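Local coordinates for protein diadenosine tetraphosphatase, putative (PDB 2QJC) that probably hydrolyses phosphate esters or anhydrides, such as diadenosine tetraphosphate, as a manganese-binding member of the calcineurin-like phosphoesterase family, at residues A[54-59]-A[81-86]. Numbering follows the deposited sequence.
With MN (manganese (II) ion), chain B; PO4 (phosphate ion), chain D.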
# COMPACT_ATOMS: atom_id res chain seq x y z
N GLY A 54 -0.65 -2.35 -1.16
CA GLY A 54 0.21 -3.52 -1.16
C GLY A 54 0.13 -4.30 0.14
O GLY A 54 -0.54 -3.89 1.08
N ASP A 55 0.85 -5.42 0.19
CA ASP A 55 0.85 -6.29 1.36
C ASP A 55 -0.55 -6.90 1.43
O ASP A 55 -1.26 -6.78 2.42
CB ASP A 55 1.17 -5.49 2.64
CG ASP A 55 2.62 -5.62 3.06
OD1 ASP A 55 3.46 -6.02 2.22
OD2 ASP A 55 2.94 -5.33 4.24
N LEU A 56 -0.91 -7.54 0.32
CA LEU A 56 -2.21 -8.19 0.18
C LEU A 56 -2.24 -9.54 0.88
O LEU A 56 -3.31 -10.03 1.26
CB LEU A 56 -2.50 -8.39 -1.30
CG LEU A 56 -2.18 -7.20 -2.21
CD1 LEU A 56 -2.53 -7.55 -3.65
CD2 LEU A 56 -2.96 -5.98 -1.73
N VAL A 57 -1.07 -10.14 1.05
CA VAL A 57 -0.95 -11.46 1.65
C VAL A 57 -0.21 -11.56 2.99
O VAL A 57 0.26 -10.57 3.55
CB VAL A 57 -0.26 -12.42 0.66
CG1 VAL A 57 -0.85 -12.25 -0.74
CG2 VAL A 57 1.24 -12.13 0.63
N ASN A 58 -0.12 -12.80 3.47
CA ASN A 58 0.56 -13.14 4.71
C ASN A 58 -0.14 -12.63 5.97
O ASN A 58 -0.82 -11.60 5.95
CB ASN A 58 2.01 -12.62 4.66
CG ASN A 58 2.93 -13.38 5.60
OD1 ASN A 58 2.73 -14.56 5.89
ND2 ASN A 58 3.97 -12.70 6.08
N LYS A 59 0.03 -13.39 7.06
CA LYS A 59 -0.54 -13.09 8.38
C LYS A 59 -2.05 -13.32 8.52
O LYS A 59 -2.49 -13.93 9.50
CB LYS A 59 -0.21 -11.64 8.80
CG LYS A 59 1.24 -11.19 8.58
CD LYS A 59 2.25 -12.33 8.72
CE LYS A 59 2.24 -12.97 10.11
NZ LYS A 59 3.28 -14.04 10.22
N ASN A 81 6.12 -5.18 0.45
CA ASN A 81 7.32 -5.99 0.63
C ASN A 81 7.02 -7.44 0.97
O ASN A 81 7.87 -8.31 0.76
CB ASN A 81 8.29 -5.37 1.66
CG ASN A 81 7.69 -5.27 3.03
OD1 ASN A 81 8.30 -5.70 4.02
ND2 ASN A 81 6.50 -4.70 3.12
N HIS A 82 5.83 -7.72 1.50
CA HIS A 82 5.46 -9.09 1.81
C HIS A 82 5.06 -9.77 0.51
O HIS A 82 5.28 -10.97 0.32
CB HIS A 82 4.32 -9.14 2.81
CG HIS A 82 4.76 -9.00 4.23
ND1 HIS A 82 5.07 -10.09 5.02
CD2 HIS A 82 4.96 -7.90 5.00
CE1 HIS A 82 5.45 -9.66 6.22
NE2 HIS A 82 5.39 -8.34 6.23
N ASP A 83 4.46 -8.99 -0.39
CA ASP A 83 4.08 -9.52 -1.69
C ASP A 83 5.38 -9.85 -2.43
O ASP A 83 5.52 -10.92 -3.03
CB ASP A 83 3.32 -8.49 -2.52
CG ASP A 83 2.05 -8.01 -1.84
OD1 ASP A 83 1.31 -8.85 -1.28
OD2 ASP A 83 1.78 -6.79 -1.90
N ALA A 84 6.33 -8.92 -2.36
CA ALA A 84 7.62 -9.07 -3.03
C ALA A 84 8.42 -10.27 -2.54
O ALA A 84 8.99 -11.01 -3.35
CB ALA A 84 8.46 -7.79 -2.86
N LYS A 85 8.48 -10.47 -1.22
CA LYS A 85 9.23 -11.59 -0.66
C LYS A 85 8.59 -12.92 -1.03
O LYS A 85 9.29 -13.91 -1.21
CB LYS A 85 9.34 -11.48 0.86
CG LYS A 85 10.13 -10.26 1.35
CD LYS A 85 10.30 -10.27 2.87
CE LYS A 85 10.86 -8.96 3.38
NZ LYS A 85 12.15 -8.60 2.72
N LEU A 86 7.26 -12.94 -1.12
CA LEU A 86 6.56 -14.17 -1.48
C LEU A 86 6.89 -14.56 -2.92
O LEU A 86 7.18 -15.72 -3.20
CB LEU A 86 5.04 -14.01 -1.34
CG LEU A 86 4.20 -15.26 -1.67
CD1 LEU A 86 4.55 -16.38 -0.70
CD2 LEU A 86 2.72 -14.93 -1.60
MN MN B . 2.21 -4.70 6.11
P PO4 D . 5.02 -4.95 8.02
O1 PO4 D . 3.81 -4.94 9.11
O2 PO4 D . 5.94 -3.69 8.31
O3 PO4 D . 5.83 -6.27 8.21
O4 PO4 D . 4.41 -4.84 6.60
O HOH W 1 1.50 -4.05 8.13
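With CG anti to the carbonyl carbon (chi1 -59° and -83°), Asp-83 reaches the N-H groups of Asp-55 and Leu-56, and His-82 lies beside the Asp-55 carboxylate. Asp-55 N approaches Asp-83 OD2 at 2.7 Å from above the carboxylate plane, while Leu-56 N meets the syn lone pair of Asp-83 OD1 at 3.0 Å. Because OD2 also accepts a bond from Gly-80 N, three peptide groups grip this buried carboxylate, a task that suits aspartate's short, two-oxygen side chain. Gly-54 fits because, at its backbone angles, a CB would jam against the preceding carbonyl O. Asp-55 answers in the other direction: its OD1 accepts His-82 N at 3.0 Å, nearly along the C-O axis, and its OD2 binds manganese at 2.1 Å. Asp-26 and His-28 share that ion; Asn-81 belongs to the second manganese site, which Asp-55 also joins. OD1 lies in plane at the His-82 ring edge, the carboxylate turned 73° from the ring. Histidine suits this place because its NE2-H extends far enough to bond phosphate O3, at 2.9 Å. One turn farther along the helix, Leu-86 CD2 packs against Val-57 CG2 of the loop at 3.9 Å. Asp-83, acting through the main chain, is thus probably a second-shell residue holding Asp-55 in place; the phosphate, probably from the crystallisation liquor and also bonded by Arg-162 and Tyr-227, may mark where a substrate phosphate lies.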